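Local coordinates for protein PfVFT1 (Plasmodium falciparum, PDB 5JKQ) that probably binds a small solute between the two lobes of its Venus flytrap fold, although its ligand and physiological role remain uncertain, at residues A[92-96]-A[97-101]. The protein carries 3 engineered substitutions. Residues are numbered along the deposited sequence; the frame is centred on the assembly and turned at random.
Sequences GNYEQ and NPPVG
Asn93 and Val100 pair their backbones in both directions, closing residues 92-101 into a turn. Asn93 N reaches Val100 O at 2.6 Å with an N-H...O angle of 175°, and Val100 N returns a longer bond to Asn93 O at 3.1 Å. These reciprocal bonds define a single antiparallel bridge, a hydrogen-bonded pair without a continuing ladder. Beside it, Pro99 CB lies over one face of the Tyr94 ring, 4.0 Å from the centroid and 30° off the normal, which meets the geometry of a CH-pi contact. The approach is off-centre: of the ring atoms, Tyr94 CD2 is nearest to Pro99 CB, at 3.5 Å, and Pro99 CG continues along the CD2-CE2 side. On the outer, exposed side, Gln96 crosses Val100 at about a right angle, its OE1 3.6 Å from Val100 CG2.

In the second shell, with CG anti to the backbone N (chi1 -171°), the Asn93 amide turns toward the following residues, and OD1 accepts from Glu95 N at 3.1 Å, the donor above the carbonyl plane: an Asx turn at the start of the reversal. The peptide bond before Pro98 is cis. Tyr131 OH hydrogen-bonds to Gln96 O, and Tyr94 OH to Asp148 OD2. This turn ends the connection from strand 77-83 to helix 102-118, with Gly101 as N-cap, and Pro99 touches Tyr129 and Tyr131 of strand 126-132 and Pro104 of that helix.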
loop_
_atom_site.group_PDB
_atom_site.type_symbol
_atom_site.label_atom_id
_atom_site.label_comp_id
_atom_site.label_asym_id
_atom_site.label_seq_id
_atom_site.Cartn_x
_atom_site.Cartn_y
_atom_site.Cartn_z
ATOM N N GLY A 92 9.031 -0.968 -8.740
ATOM C CA GLY A 92 10.003 -0.616 -7.722
ATOM C C GLY A 92 11.109 -1.643 -7.588
ATOM O O GLY A 92 10.852 -2.808 -7.283
ATOM N N ASN A 93 12.342 -1.201 -7.815
ATOM C CA ASN A 93 13.514 -2.064 -7.717
ATOM C C ASN A 93 14.427 -1.627 -6.575
ATOM O O ASN A 93 15.032 -0.554 -6.628
ATOM C CB ASN A 93 14.281 -2.060 -9.040
ATOM C CG ASN A 93 15.380 -3.102 -9.083
ATOM O OD1 ASN A 93 15.585 -3.847 -8.124
ATOM N ND2 ASN A 93 16.084 -3.171 -10.205
ATOM N N TYR A 94 14.525 -2.472 -5.551
ATOM C CA TYR A 94 15.310 -2.169 -4.358
ATOM C C TYR A 94 16.568 -3.033 -4.261
ATOM O O TYR A 94 17.184 -3.123 -3.198
ATOM C CB TYR A 94 14.456 -2.357 -3.102
ATOM C CG TYR A 94 13.289 -1.399 -3.011
ATOM C CD1 TYR A 94 12.131 -1.609 -3.747
ATOM C CD2 TYR A 94 13.347 -0.284 -2.185
ATOM C CE1 TYR A 94 11.066 -0.737 -3.667
ATOM C CE2 TYR A 94 12.285 0.594 -2.097
ATOM C CZ TYR A 94 11.148 0.362 -2.840
ATOM O OH TYR A 94 10.088 1.234 -2.753
ATOM N N GLU A 95 16.945 -3.670 -5.367
ATOM C CA GLU A 95 18.184 -4.440 -5.410
ATOM C C GLU A 95 19.386 -3.500 -5.435
ATOM O O GLU A 95 20.505 -3.902 -5.118
ATOM C CB GLU A 95 18.206 -5.374 -6.625
ATOM C CG GLU A 95 17.575 -6.739 -6.357
ATOM C CD GLU A 95 17.562 -7.640 -7.581
ATOM O OE1 GLU A 95 17.982 -7.188 -8.668
ATOM O OE2 GLU A 95 17.129 -8.807 -7.454
ATOM N N GLN A 96 19.141 -2.246 -5.807
ATOM C CA GLN A 96 20.158 -1.201 -5.760
ATOM C C GLN A 96 19.754 -0.102 -4.777
ATOM O O GLN A 96 18.567 0.106 -4.520
ATOM C CB GLN A 96 20.382 -0.609 -7.151
ATOM C CG GLN A 96 19.105 -0.174 -7.852
ATOM C CD GLN A 96 19.376 0.617 -9.117
ATOM O OE1 GLN A 96 18.944 0.239 -10.206
ATOM N NE2 GLN A 96 20.092 1.727 -8.976
ATOM N N ASN A 97 20.751 0.593 -4.235
ATOM C CA ASN A 97 20.521 1.692 -3.304
ATOM C C ASN A 97 21.298 2.926 -3.762
ATOM O O ASN A 97 22.527 2.889 -3.826
ATOM C CB ASN A 97 20.939 1.289 -1.888
ATOM C CG ASN A 97 20.393 2.228 -0.828
ATOM O OD1 ASN A 97 20.263 3.431 -1.051
ATOM N ND2 ASN A 97 20.068 1.677 0.334
ATOM N N PRO A 98 20.594 4.032 -4.074
ATOM C CA PRO A 98 19.150 4.273 -3.945
ATOM C C PRO A 98 18.309 3.467 -4.934
ATOM O O PRO A 98 18.750 3.234 -6.060
ATOM C CB PRO A 98 19.023 5.770 -4.230
ATOM C CG PRO A 98 20.141 6.057 -5.159
ATOM C CD PRO A 98 21.276 5.177 -4.706
ATOM N N PRO A 99 17.101 3.053 -4.521
ATOM C CA PRO A 99 16.234 2.259 -5.397
ATOM C C PRO A 99 15.625 3.080 -6.530
ATOM O O PRO A 99 15.658 4.311 -6.490
ATOM C CB PRO A 99 15.149 1.757 -4.443
ATOM C CG PRO A 99 15.068 2.800 -3.395
ATOM C CD PRO A 99 16.466 3.318 -3.218
ATOM N N VAL A 100 15.080 2.389 -7.526
ATOM C CA VAL A 100 14.425 3.029 -8.661
ATOM C C VAL A 100 13.047 2.416 -8.882
ATOM O O VAL A 100 12.739 1.350 -8.348
ATOM C CB VAL A 100 15.262 2.891 -9.953
ATOM C CG1 VAL A 100 16.539 3.707 -9.848
ATOM C CG2 VAL A 100 15.580 1.428 -10.233
ATOM N N GLY A 101 12.225 3.097 -9.675
ATOM C CA GLY A 101 10.881 2.636 -9.970
ATOM C C GLY A 101 9.825 3.528 -9.349
ATOM O O GLY A 101 10.138 4.574 -8.777
#